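Local coordinates for protein lipoteichoic acid primase (Listeria monocytogenes, PDB 4UOP) that is an extracellular enzyme domain of the sulfatase-like family, with an alpha/beta fold and a bound magnesium ion, at residues B[60-65]-B[215-220]; B[93-98]-B[329-334]; B[97-102]-B[336-341]; B[278-283]-B[317-322]. All coordinates share one frame; numbering follows the deposited sequence.

Contact 1 (B[60-65]-B[215-220]); sequences LIIVQL and YAQLIS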
loop_
_atom_site.group_PDB
_atom_site.type_symbol
_atom_site.label_atom_id
_atom_site.label_comp_id
_atom_site.label_asym_id
_atom_site.label_seq_id
_atom_site.Cartn_x
_atom_site.Cartn_y
_atom_site.Cartn_z
ATOM N N LEU B 60 24.465 -13.679 18.350
ATOM C CA LEU B 60 23.580 -13.725 17.177
ATOM C C LEU B 60 23.935 -12.560 16.249
ATOM O O LEU B 60 23.899 -11.394 16.650
ATOM C CB LEU B 60 22.124 -13.604 17.599
ATOM C CG LEU B 60 21.055 -13.538 16.506
ATOM C CD1 LEU B 60 21.088 -14.775 15.647
ATOM C CD2 LEU B 60 19.692 -13.354 17.157
ATOM N N ILE B 61 24.306 -12.898 15.033
ATOM C CA ILE B 61 24.553 -11.917 13.978
ATOM C C ILE B 61 23.594 -12.203 12.817
ATOM O O ILE B 61 23.558 -13.324 12.277
ATOM C CB ILE B 61 25.997 -11.977 13.506
ATOM C CG1 ILE B 61 26.946 -11.634 14.652
ATOM C CG2 ILE B 61 26.186 -11.047 12.307
ATOM C CD1 ILE B 61 28.387 -12.023 14.392
ATOM N N ILE B 62 22.805 -11.211 12.428
ATOM C CA ILE B 62 21.854 -11.369 11.340
ATOM C C ILE B 62 22.120 -10.280 10.302
ATOM O O ILE B 62 22.208 -9.091 10.660
ATOM C CB ILE B 62 20.411 -11.240 11.835
ATOM C CG1 ILE B 62 20.130 -12.310 12.904
ATOM C CG2 ILE B 62 19.445 -11.341 10.670
ATOM C CD1 ILE B 62 18.699 -12.329 13.386
ATOM N N VAL B 63 22.319 -10.697 9.059
ATOM C CA VAL B 63 22.558 -9.765 7.962
ATOM C C VAL B 63 21.401 -9.854 6.960
ATOM O O VAL B 63 21.115 -10.919 6.425
ATOM C CB VAL B 63 23.879 -10.014 7.228
ATOM C CG1 VAL B 63 24.102 -8.927 6.192
ATOM C CG2 VAL B 63 25.045 -10.076 8.198
ATOM N N GLN B 64 20.746 -8.720 6.754
ATOM C CA GLN B 64 19.654 -8.567 5.813
ATOM C C GLN B 64 20.234 -7.970 4.535
ATOM O O GLN B 64 20.698 -6.829 4.550
ATOM C CB GLN B 64 18.589 -7.646 6.374
ATOM C CG GLN B 64 17.391 -7.495 5.454
ATOM C CD GLN B 64 16.263 -6.684 6.044
ATOM O OE1 GLN B 64 15.553 -7.130 6.969
ATOM N NE2 GLN B 64 16.060 -5.497 5.502
ATOM N N LEU B 65 20.205 -8.752 3.472
ATOM C CA LEU B 65 20.857 -8.411 2.201
ATOM C C LEU B 65 19.863 -7.788 1.223
ATOM O O LEU B 65 18.931 -8.446 0.749
ATOM C CB LEU B 65 21.477 -9.669 1.608
ATOM C CG LEU B 65 22.536 -10.329 2.488
ATOM C CD1 LEU B 65 22.744 -11.765 2.039
ATOM C CD2 LEU B 65 23.844 -9.554 2.446
ATOM N N TYR B 215 23.468 -9.416 20.179
ATOM C CA TYR B 215 22.724 -9.592 18.949
ATOM C C TYR B 215 22.990 -8.357 18.112
ATOM O O TYR B 215 22.696 -7.229 18.543
ATOM C CB TYR B 215 21.222 -9.760 19.240
ATOM C CG TYR B 215 20.276 -9.527 18.074
ATOM C CD1 TYR B 215 20.615 -9.894 16.776
ATOM C CD2 TYR B 215 19.014 -8.970 18.288
ATOM C CE1 TYR B 215 19.739 -9.685 15.709
ATOM C CE2 TYR B 215 18.126 -8.780 17.241
ATOM C CZ TYR B 215 18.507 -9.113 15.948
ATOM O OH TYR B 215 17.631 -8.910 14.908
ATOM N N ALA B 216 23.577 -8.561 16.936
ATOM C CA ALA B 216 23.791 -7.488 15.966
ATOM C C ALA B 216 22.986 -7.766 14.696
ATOM O O ALA B 216 23.078 -8.861 14.122
ATOM C CB ALA B 216 25.264 -7.381 15.647
ATOM N N GLN B 217 22.165 -6.799 14.290
ATOM C CA GLN B 217 21.409 -6.861 13.030
ATOM C C GLN B 217 22.014 -5.837 12.066
ATOM O O GLN B 217 22.053 -4.661 12.390
ATOM C CB GLN B 217 19.950 -6.516 13.264
ATOM C CG GLN B 217 19.112 -6.489 12.002
ATOM C CD GLN B 217 18.506 -7.823 11.622
ATOM O OE1 GLN B 217 18.334 -8.719 12.464
ATOM N NE2 GLN B 217 18.107 -7.944 10.356
ATOM N N LEU B 218 22.501 -6.301 10.924
ATOM C CA LEU B 218 23.095 -5.439 9.918
ATOM C C LEU B 218 22.194 -5.425 8.694
ATOM O O LEU B 218 21.745 -6.486 8.228
ATOM C CB LEU B 218 24.492 -5.927 9.544
ATOM C CG LEU B 218 25.556 -5.845 10.636
ATOM C CD1 LEU B 218 25.501 -7.045 11.557
ATOM C CD2 LEU B 218 26.955 -5.766 10.044
ATOM N N ILE B 219 21.911 -4.234 8.169
ATOM C CA ILE B 219 21.046 -4.068 7.024
ATOM C C ILE B 219 21.931 -3.520 5.899
ATOM O O ILE B 219 22.376 -2.440 6.003
ATOM C CB ILE B 219 19.917 -3.055 7.312
ATOM C CG1 ILE B 219 19.246 -3.388 8.641
ATOM C CG2 ILE B 219 18.877 -3.054 6.235
ATOM C CD1 ILE B 219 18.526 -4.669 8.583
ATOM N N SER B 220 22.145 -4.309 4.856
ATOM C CA SER B 220 22.976 -3.906 3.726
ATOM C C SER B 220 22.262 -2.922 2.825
ATOM O O SER B 220 21.088 -2.749 2.980
ATOM C CB SER B 220 23.448 -5.108 2.934
ATOM O OG SER B 220 22.500 -5.498 2.045
#
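Two parallel strands in the central sheet of this sulfatase-family alpha/beta domain meet here, with L60 paired to Y215 and Q64 to I219. Their short axes lie 4.7 Å apart. The backbone bonds alternate in direction: A216 N to L60 O, I62 N to A216 O, L218 N to I62 O, Q64 N to L218 O and S220 N to Q64 O.

L60, I62, Q64, Y215, Q217 and I219 share one face. L60 CD2 lies over the face of the Y215 ring, 4.0 Å from its centroid, in a CH-pi contact. I62 CD1 reaches Y215 CE1 obliquely at 3.7 Å. Q217 bends at chi2 (88°), which swings its amide across I62 and puts OE1 3.3 Å from I62 CB. Y215 OH donates to this Q217 OE1 at 2.6 Å. Q64 lies alongside I219, with Q64 CB 3.7 Å from I219 CD1. Its OE1 is hydrogen-bonded to Y282 OH, and Q217 NE2 makes a weak bond to the same hydroxyl. On the other face I61 CG2 touches L218 CD1 at 4.1 Å.

Y215 OH, Q217 OE1 and Q64 OE1 thus find polar partners in a buried part of the sheet. The Q64 side chain lies about 6 Å from the magnesium ion. S220 OG accepts from the backbone N of the metal ligand E66, so the chemistry at this strand end probably helps to place that ligand.

Contact 2 (B[93-98]-B[329-334]); sequences TMYSNQ and PGEIKN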
loop_
_atom_site.group_PDB
_atom_site.type_symbol
_atom_site.label_atom_id
_atom_site.label_comp_id
_atom_site.label_asym_id
_atom_site.label_seq_id
_atom_site.Cartn_x
_atom_site.Cartn_y
_atom_site.Cartn_z
ATOM N N THR B 93 26.212 -24.685 6.028
ATOM C CA THR B 93 25.054 -24.105 6.716
ATOM C C THR B 93 23.802 -24.927 6.475
ATOM O O THR B 93 23.773 -25.828 5.632
ATOM C CB THR B 93 24.755 -22.682 6.189
ATOM O OG1 THR B 93 24.473 -22.749 4.790
ATOM C CG2 THR B 93 25.912 -21.773 6.427
ATOM N N MET B 94 22.760 -24.612 7.226
ATOM C CA MET B 94 21.419 -24.994 6.844
ATOM C C MET B 94 20.887 -23.835 5.983
ATOM O O MET B 94 20.950 -22.665 6.388
ATOM C CB MET B 94 20.546 -25.213 8.066
ATOM C CG MET B 94 20.919 -26.463 8.864
ATOM S SD MET B 94 19.928 -26.552 10.359
ATOM C CE MET B 94 20.546 -28.070 11.096
ATOM N N TYR B 95 20.399 -24.157 4.803
ATOM C CA TYR B 95 19.930 -23.131 3.882
ATOM C C TYR B 95 18.639 -23.585 3.236
ATOM O O TYR B 95 18.297 -24.774 3.267
ATOM C CB TYR B 95 21.008 -22.816 2.837
ATOM C CG TYR B 95 21.262 -23.937 1.863
ATOM C CD1 TYR B 95 22.130 -24.976 2.174
ATOM C CD2 TYR B 95 20.581 -23.984 0.649
ATOM C CE1 TYR B 95 22.342 -26.020 1.280
ATOM C CE2 TYR B 95 20.773 -25.014 -0.242
ATOM C CZ TYR B 95 21.659 -26.026 0.070
ATOM O OH TYR B 95 21.827 -27.033 -0.840
ATOM N N SER B 96 17.910 -22.629 2.672
ATOM C CA SER B 96 16.621 -22.912 2.070
ATOM C C SER B 96 16.509 -22.410 0.655
ATOM O O SER B 96 16.909 -21.292 0.354
ATOM C CB SER B 96 15.510 -22.266 2.873
ATOM O OG SER B 96 14.271 -22.452 2.231
ATOM N N ASN B 97 15.938 -23.248 -0.203
ATOM C CA ASN B 97 15.565 -22.867 -1.570
ATOM C C ASN B 97 14.087 -22.543 -1.700
ATOM O O ASN B 97 13.597 -22.343 -2.807
ATOM C CB ASN B 97 15.936 -23.985 -2.548
ATOM C CG ASN B 97 17.420 -24.206 -2.629
ATOM O OD1 ASN B 97 18.201 -23.259 -2.530
ATOM N ND2 ASN B 97 17.823 -25.458 -2.782
ATOM N N GLN B 98 13.381 -22.512 -0.570
ATOM C CA GLN B 98 11.964 -22.156 -0.533
ATOM C C GLN B 98 11.684 -21.305 0.692
ATOM O O GLN B 98 10.911 -21.666 1.590
ATOM C CB GLN B 98 11.083 -23.402 -0.513
ATOM C CG GLN B 98 11.138 -24.244 -1.762
ATOM C CD GLN B 98 10.145 -25.396 -1.727
ATOM O OE1 GLN B 98 9.865 -25.965 -0.672
ATOM N NE2 GLN B 98 9.635 -25.764 -2.892
ATOM N N PRO B 329 24.486 -29.968 8.110
ATOM C CA PRO B 329 24.293 -28.903 7.120
ATOM C C PRO B 329 23.545 -29.392 5.896
ATOM O O PRO B 329 23.593 -30.578 5.574
ATOM C CB PRO B 329 25.726 -28.526 6.734
ATOM C CG PRO B 329 26.499 -29.793 6.943
ATOM C CD PRO B 329 25.889 -30.403 8.170
ATOM N N GLY B 330 22.882 -28.475 5.202
ATOM C CA GLY B 330 22.181 -28.812 3.972
ATOM C C GLY B 330 20.855 -28.105 3.843
ATOM O O GLY B 330 20.579 -27.149 4.567
ATOM N N GLU B 331 20.057 -28.576 2.890
ATOM C CA GLU B 331 18.834 -27.902 2.483
ATOM C C GLU B 331 17.709 -28.157 3.479
ATOM O O GLU B 331 17.387 -29.303 3.785
ATOM C CB GLU B 331 18.428 -28.376 1.088
ATOM C CG GLU B 331 17.256 -27.632 0.486
ATOM C CD GLU B 331 16.904 -28.097 -0.918
ATOM O OE1 GLU B 331 17.693 -28.849 -1.538
ATOM O OE2 GLU B 331 15.836 -27.685 -1.420
ATOM N N ILE B 332 17.131 -27.085 4.003
ATOM C CA ILE B 332 15.946 -27.183 4.851
ATOM C C ILE B 332 14.748 -27.436 3.934
ATOM O O ILE B 332 14.487 -26.657 3.014
ATOM C CB ILE B 332 15.709 -25.881 5.656
ATOM C CG1 ILE B 332 16.929 -25.527 6.512
ATOM C CG2 ILE B 332 14.482 -26.027 6.546
ATOM C CD1 ILE B 332 16.967 -24.082 6.956
ATOM N N LYS B 333 14.000 -28.504 4.195
ATOM C CA LYS B 333 12.870 -28.866 3.336
ATOM C C LYS B 333 11.604 -28.077 3.653
ATOM O O LYS B 333 10.819 -27.798 2.774
ATOM C CB LYS B 333 12.580 -30.369 3.437
ATOM C CG LYS B 333 13.769 -31.257 3.097
ATOM C CD LYS B 333 14.422 -30.923 1.765
ATOM C CE LYS B 333 13.435 -30.935 0.607
ATOM N NZ LYS B 333 14.146 -30.892 -0.708
ATOM N N ASN B 334 11.413 -27.728 4.907
ATOM C CA ASN B 334 10.225 -27.025 5.347
ATOM C C ASN B 334 10.303 -25.565 4.884
ATOM O O ASN B 334 11.350 -24.923 5.035
ATOM C CB ASN B 334 10.156 -27.155 6.864
ATOM C CG ASN B 334 8.865 -26.630 7.475
ATOM O OD1 ASN B 334 7.768 -26.782 6.938
ATOM N ND2 ASN B 334 9.001 -26.035 8.641
HETATM O O HOH W 1 13.201 -24.369 3.295
HETATM O O HOH W 2 12.447 -22.393 4.110
#
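G330 fits tightly between T93 and Y95, and the pairing is parallel, M94 facing G330 and Y95 facing E331. G330 N donates to T93 O at 2.8 Å, and Y95 N donates to G330 O at 3.0 Å. I332 N then reaches Y95 O at 2.7 Å in a nearly straight bond (171°). The backbone angles of G330 call for glycine, because the carbonyl O of P329 stands where a side chain would begin.

The Y95 ring lies flat against the second chain. Its CG sits between the backbone N and the carbonyl carbon (chi1 69°), which turns the ring over E331. E331 CA is 4.2 Å from the ring centroid and 13° off the ring normal, a CH-pi contact. T93 O and N97 OD1 lie at the ring edge, in its plane. On the M94 side of the pairing, M94 CB packs on I332 CD1 at 3.9 Å.

Beyond I332 the two chains part, and water takes over from direct bonds. One water donates to both I332 O and N334 O. A second donates to Q98 O at 3.0 Å and to N334 O at 2.9 Å. Q98 N folds back on S96 OG within its own chain, an ST turn. K333 is exposed at this looser end, and P329 at the other.

Segment 329-334 lies along one edge of strand 94-100, and strand 319-322 pairs with the other. T93 OG1 bonds to L89 O of helix 84-89. N97 OD1 bonds to R70. The I332 side chain touches F319.

Contact 3 (B[97-102]-B[336-341]); sequences NQFFQT and GGEIDI
The F99 ring lies on the backbone of G336 and G337. Over one face are G336 O, 3.6 Å above the ring plane, and G337 N. G337 CA lies over this face too, 4.2 Å from the ring centroid and near the normal, a CH-pi contact. The ring of F319 stacks on the opposite face. I341 CG1 approaches F99 CZ obliquely at 3.8 Å. G336 has no side chain, and this lets the F99 ring come so near. The bare CA of G337 gives T102 CG2 its place on the other sheet face. F99 CG lies anti to the backbone N (chi1 -165°), carrying the ring across to the glycines. The F100 ring points to the other side of the sheet and stacks on F383.

This is a short parallel pairing at the end of strand 94-100, and it leads into helix 341-348. F100 N donates to G336 O at 2.8 Å. The flanking bonds, G336 N to Q98 O and E338 N to F100 O, are weak. D340 OD2 accepts from G337 N at 2.7 Å.

The side chains of T102 and E338 run antiparallel, side by side. T102 N donates to E338 OE1 at 3.0 Å and 171°, meeting the anti side 31° out of the carboxylate plane. The E338 side chain also touches A111, S114 and V115 of helix 107-117.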
loop_
_atom_site.group_PDB
_atom_site.type_symbol
_atom_site.label_atom_id
_atom_site.label_comp_id
_atom_site.label_asym_id
_atom_site.label_seq_id
_atom_site.Cartn_x
_atom_site.Cartn_y
_atom_site.Cartn_z
ATOM N N ASN B 97 15.938 -23.248 -0.203
ATOM C CA ASN B 97 15.565 -22.867 -1.570
ATOM C C ASN B 97 14.087 -22.543 -1.700
ATOM O O ASN B 97 13.597 -22.343 -2.807
ATOM C CB ASN B 97 15.936 -23.985 -2.548
ATOM C CG ASN B 97 17.420 -24.206 -2.629
ATOM O OD1 ASN B 97 18.201 -23.259 -2.530
ATOM N ND2 ASN B 97 17.823 -25.458 -2.782
ATOM N N GLN B 98 13.381 -22.512 -0.570
ATOM C CA GLN B 98 11.964 -22.156 -0.533
ATOM C C GLN B 98 11.684 -21.305 0.692
ATOM O O GLN B 98 10.911 -21.666 1.590
ATOM C CB GLN B 98 11.083 -23.402 -0.513
ATOM C CG GLN B 98 11.138 -24.244 -1.762
ATOM C CD GLN B 98 10.145 -25.396 -1.727
ATOM O OE1 GLN B 98 9.865 -25.965 -0.672
ATOM N NE2 GLN B 98 9.635 -25.764 -2.892
ATOM N N PHE B 99 12.369 -20.178 0.761
ATOM C CA PHE B 99 12.180 -19.243 1.842
ATOM C C PHE B 99 11.647 -17.972 1.226
ATOM O O PHE B 99 12.187 -17.501 0.218
ATOM C CB PHE B 99 13.496 -19.008 2.573
ATOM C CG PHE B 99 13.331 -18.354 3.902
ATOM C CD1 PHE B 99 13.108 -19.124 5.039
ATOM C CD2 PHE B 99 13.377 -16.980 4.030
ATOM C CE1 PHE B 99 12.927 -18.526 6.269
ATOM C CE2 PHE B 99 13.218 -16.375 5.276
ATOM C CZ PHE B 99 12.976 -17.155 6.391
ATOM N N PHE B 100 10.578 -17.423 1.800
ATOM C CA PHE B 100 9.832 -16.356 1.132
ATOM C C PHE B 100 9.819 -15.024 1.857
ATOM O O PHE B 100 9.819 -14.967 3.080
ATOM C CB PHE B 100 8.387 -16.784 0.923
ATOM C CG PHE B 100 8.234 -17.993 0.068
ATOM C CD1 PHE B 100 8.244 -17.883 -1.321
ATOM C CD2 PHE B 100 8.096 -19.259 0.637
ATOM C CE1 PHE B 100 8.078 -19.004 -2.115
ATOM C CE2 PHE B 100 7.937 -20.379 -0.162
ATOM C CZ PHE B 100 7.938 -20.254 -1.532
ATOM N N GLN B 101 9.838 -13.946 1.075
ATOM C CA GLN B 101 9.623 -12.612 1.602
ATOM C C GLN B 101 8.196 -12.495 2.156
ATOM O O GLN B 101 7.277 -13.102 1.625
ATOM C CB GLN B 101 9.810 -11.564 0.490
ATOM C CG GLN B 101 8.858 -11.697 -0.681
ATOM C CD GLN B 101 9.020 -10.597 -1.715
ATOM O OE1 GLN B 101 10.057 -10.494 -2.356
ATOM N NE2 GLN B 101 7.987 -9.781 -1.890
ATOM N N THR B 102 8.037 -11.720 3.218
ATOM C CA THR B 102 6.739 -11.390 3.761
ATOM C C THR B 102 6.717 -9.880 3.972
ATOM O O THR B 102 6.961 -9.395 5.085
ATOM C CB THR B 102 6.447 -12.136 5.092
ATOM O OG1 THR B 102 7.451 -11.859 6.078
ATOM C CG2 THR B 102 6.379 -13.632 4.857
ATOM N N GLY B 336 9.596 -21.464 4.805
ATOM C CA GLY B 336 9.576 -20.418 5.788
ATOM C C GLY B 336 9.475 -19.064 5.137
ATOM O O GLY B 336 9.666 -18.923 3.923
ATOM N N GLY B 337 9.159 -18.076 5.960
ATOM C CA GLY B 337 9.169 -16.677 5.566
ATOM C C GLY B 337 9.834 -15.840 6.629
ATOM O O GLY B 337 10.229 -16.351 7.691
ATOM N N GLU B 338 9.986 -14.549 6.352
ATOM C CA GLU B 338 10.695 -13.681 7.282
ATOM C C GLU B 338 10.071 -13.699 8.694
ATOM O O GLU B 338 10.789 -13.632 9.667
ATOM C CB GLU B 338 10.813 -12.269 6.730
ATOM C CG GLU B 338 11.930 -12.187 5.693
ATOM C CD GLU B 338 11.770 -11.084 4.666
ATOM O OE1 GLU B 338 10.625 -10.705 4.308
ATOM O OE2 GLU B 338 12.822 -10.628 4.178
ATOM N N ILE B 339 8.761 -13.818 8.783
ATOM C CA ILE B 339 8.117 -13.926 10.104
ATOM C C ILE B 339 8.555 -15.134 10.932
ATOM O O ILE B 339 8.316 -15.167 12.149
ATOM C CB ILE B 339 6.580 -13.953 10.012
ATOM C CG1 ILE B 339 6.105 -15.098 9.112
ATOM C CG2 ILE B 339 6.056 -12.608 9.553
ATOM C CD1 ILE B 339 4.648 -15.436 9.314
ATOM N N ASP B 340 9.133 -16.140 10.283
ATOM C CA ASP B 340 9.567 -17.370 10.955
ATOM C C ASP B 340 10.974 -17.314 11.551
ATOM O O ASP B 340 11.386 -18.229 12.254
ATOM C CB ASP B 340 9.474 -18.548 9.982
ATOM C CG ASP B 340 8.054 -18.750 9.440
ATOM O OD1 ASP B 340 7.109 -18.753 10.271
ATOM O OD2 ASP B 340 7.878 -18.865 8.199
ATOM N N ILE B 341 11.731 -16.251 11.256
ATOM C CA ILE B 341 13.113 -16.201 11.718
ATOM C C ILE B 341 13.213 -16.168 13.250
ATOM O O ILE B 341 14.027 -16.898 13.822
ATOM C CB ILE B 341 13.906 -15.059 11.043
ATOM C CG1 ILE B 341 14.075 -15.399 9.554
ATOM C CG2 ILE B 341 15.254 -14.888 11.729
ATOM C CD1 ILE B 341 14.754 -14.325 8.702
#

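Contact 4 (B[278-283]-B[317-322]); sequences VVVFYG and IPFFLH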
loop_
_atom_site.group_PDB
_atom_site.type_symbol
_atom_site.label_atom_id
_atom_site.label_comp_id
_atom_site.label_asym_id
_atom_site.label_seq_id
_atom_site.Cartn_x
_atom_site.Cartn_y
_atom_site.Cartn_z
ATOM N N VAL B 278 25.557 -17.684 16.337
ATOM C CA VAL B 278 24.568 -18.039 15.335
ATOM C C VAL B 278 24.621 -16.910 14.319
ATOM O O VAL B 278 24.611 -15.734 14.692
ATOM C CB VAL B 278 23.160 -18.117 15.941
ATOM C CG1 VAL B 278 22.108 -18.378 14.873
ATOM C CG2 VAL B 278 23.115 -19.197 17.020
ATOM N N VAL B 279 24.704 -17.268 13.050
ATOM C CA VAL B 279 24.710 -16.276 11.988
ATOM C C VAL B 279 23.637 -16.624 10.960
ATOM O O VAL B 279 23.546 -17.776 10.511
ATOM C CB VAL B 279 26.091 -16.163 11.329
ATOM C CG1 VAL B 279 26.064 -15.068 10.284
ATOM C CG2 VAL B 279 27.168 -15.860 12.364
ATOM N N VAL B 280 22.795 -15.639 10.648
ATOM C CA VAL B 280 21.695 -15.781 9.707
ATOM C C VAL B 280 21.871 -14.731 8.602
ATOM O O VAL B 280 22.128 -13.557 8.903
ATOM C CB VAL B 280 20.334 -15.537 10.371
ATOM C CG1 VAL B 280 19.200 -15.808 9.401
ATOM C CG2 VAL B 280 20.192 -16.393 11.619
ATOM N N PHE B 281 21.729 -15.167 7.357
ATOM C CA PHE B 281 21.733 -14.267 6.213
ATOM C C PHE B 281 20.445 -14.474 5.451
ATOM O O PHE B 281 20.078 -15.613 5.172
ATOM C CB PHE B 281 22.888 -14.577 5.260
ATOM C CG PHE B 281 24.242 -14.569 5.901
ATOM C CD1 PHE B 281 24.621 -13.547 6.750
ATOM C CD2 PHE B 281 25.159 -15.567 5.621
ATOM C CE1 PHE B 281 25.873 -13.535 7.337
ATOM C CE2 PHE B 281 26.422 -15.562 6.214
ATOM C CZ PHE B 281 26.778 -14.542 7.056
ATOM N N TYR B 282 19.772 -13.392 5.074
ATOM C CA TYR B 282 18.584 -13.507 4.219
ATOM C C TYR B 282 18.437 -12.278 3.346
ATOM O O TYR B 282 18.847 -11.186 3.737
ATOM C CB TYR B 282 17.316 -13.713 5.080
ATOM C CG TYR B 282 16.967 -12.538 5.952
ATOM C CD1 TYR B 282 17.592 -12.353 7.180
ATOM C CD2 TYR B 282 16.022 -11.605 5.551
ATOM C CE1 TYR B 282 17.299 -11.266 7.979
ATOM C CE2 TYR B 282 15.719 -10.512 6.345
ATOM C CZ TYR B 282 16.369 -10.349 7.553
ATOM O OH TYR B 282 16.123 -9.280 8.373
ATOM N N GLY B 283 17.834 -12.441 2.174
ATOM C CA GLY B 283 17.511 -11.282 1.323
ATOM C C GLY B 283 16.243 -10.635 1.835
ATOM O O GLY B 283 15.341 -11.344 2.278
ATOM N N ILE B 317 13.674 -15.735 -1.410
ATOM C CA ILE B 317 14.830 -14.965 -0.986
ATOM C C ILE B 317 15.840 -15.954 -0.432
ATOM O O ILE B 317 15.453 -16.984 0.147
ATOM C CB ILE B 317 14.479 -13.891 0.081
ATOM C CG1 ILE B 317 13.550 -14.474 1.152
ATOM C CG2 ILE B 317 13.795 -12.716 -0.591
ATOM C CD1 ILE B 317 13.340 -13.624 2.386
ATOM N N PRO B 318 17.140 -15.664 -0.578
ATOM C CA PRO B 318 18.075 -16.597 0.043
ATOM C C PRO B 318 17.962 -16.593 1.571
ATOM O O PRO B 318 17.585 -15.575 2.166
ATOM C CB PRO B 318 19.437 -16.092 -0.415
ATOM C CG PRO B 318 19.216 -14.626 -0.689
ATOM C CD PRO B 318 17.829 -14.531 -1.225
ATOM N N PHE B 319 18.279 -17.736 2.167
ATOM C CA PHE B 319 18.260 -17.928 3.607
ATOM C C PHE B 319 19.336 -18.925 3.992
ATOM O O PHE B 319 19.348 -20.054 3.491
ATOM C CB PHE B 319 16.898 -18.430 4.076
ATOM C CG PHE B 319 16.824 -18.684 5.556
ATOM C CD1 PHE B 319 16.615 -17.644 6.442
ATOM C CD2 PHE B 319 17.017 -19.959 6.065
ATOM C CE1 PHE B 319 16.565 -17.875 7.809
ATOM C CE2 PHE B 319 16.981 -20.191 7.425
ATOM C CZ PHE B 319 16.760 -19.152 8.302
ATOM N N PHE B 320 20.245 -18.496 4.856
ATOM C CA PHE B 320 21.365 -19.314 5.312
ATOM C C PHE B 320 21.481 -19.180 6.811
ATOM O O PHE B 320 21.391 -18.073 7.360
ATOM C CB PHE B 320 22.681 -18.864 4.655
ATOM C CG PHE B 320 22.730 -19.089 3.177
ATOM C CD1 PHE B 320 22.113 -18.209 2.309
ATOM C CD2 PHE B 320 23.389 -20.193 2.644
ATOM C CE1 PHE B 320 22.138 -18.432 0.938
ATOM C CE2 PHE B 320 23.437 -20.408 1.281
ATOM C CZ PHE B 320 22.789 -19.540 0.426
ATOM N N LEU B 321 21.696 -20.305 7.483
ATOM C CA LEU B 321 21.845 -20.321 8.914
ATOM C C LEU B 321 23.062 -21.130 9.315
ATOM O O LEU B 321 23.235 -22.279 8.889
ATOM C CB LEU B 321 20.590 -20.889 9.580
ATOM C CG LEU B 321 20.703 -20.844 11.116
ATOM C CD1 LEU B 321 19.529 -20.130 11.774
ATOM C CD2 LEU B 321 20.851 -22.254 11.644
ATOM N N HIS B 322 23.894 -20.511 10.140
ATOM C CA HIS B 322 25.083 -21.139 10.703
ATOM C C HIS B 322 24.955 -21.150 12.217
ATOM O O HIS B 322 24.453 -20.191 12.809
ATOM C CB HIS B 322 26.329 -20.353 10.288
ATOM C CG HIS B 322 27.473 -20.442 11.260
ATOM N ND1 HIS B 322 28.396 -21.467 11.230
ATOM C CD2 HIS B 322 27.844 -19.636 12.283
ATOM C CE1 HIS B 322 29.272 -21.299 12.204
ATOM N NE2 HIS B 322 28.961 -20.194 12.858
#
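H322 N donates to V279 O at 2.8 Å, and V279 N returns the bond to H322 O. The same pattern recurs at the next hydrogen-bonded pair, where F281 N meets F320 O and F320 N meets F281 O. These last two bonds lie in the planes of their carbonyls. G283 N to P318 O is longer, at 3.1 Å. The strands are antiparallel, with their short axes 177° apart in direction.

V280, Y282, F319 and L321 share one face. V280 divides its branches between two neighbours. CG1 is anti to the backbone N (chi1 -175°) and touches F319 CE1 at 3.7 Å, while CG2 meets L321 CD1 at 3.8 Å. On the opposite face V279 CG2 rests 3.8 Å from H322 CD2. The H322 ring stacks on W274, and its NE2 is hydrogen-bonded to W274 O. At the other end I317 CD1 presses close to G283 O.

Helix 341-348 covers the V280 face, with V345 on V280 and L348 on L321. Helix 84-89 lies against the opposite face, where L89 touches F281 and F320. Strand 59-65 borders strand 277-283 along its far edge.

All four contacts belong to one mixed sheet. Contacts 1 and 4 have centres 9 Å apart and meet through neighbouring strands 59-65 and 277-283, where L65 N probably bonds to Y282 O at 2.8 Å. Contact 4 joins contacts 2 and 3 through strand 94-100: M94 O meets L321 N at 2.7 Å, and F99 O meets I317 N at 2.8 Å. Contacts 2 and 3 share N97 and Q98, with centres 12 Å apart. The magnesium ligands E66 and D284 directly follow the first strands of contacts 1 and 4. The E338 side chain of contact 3 is about 8 Å from the magnesium ion.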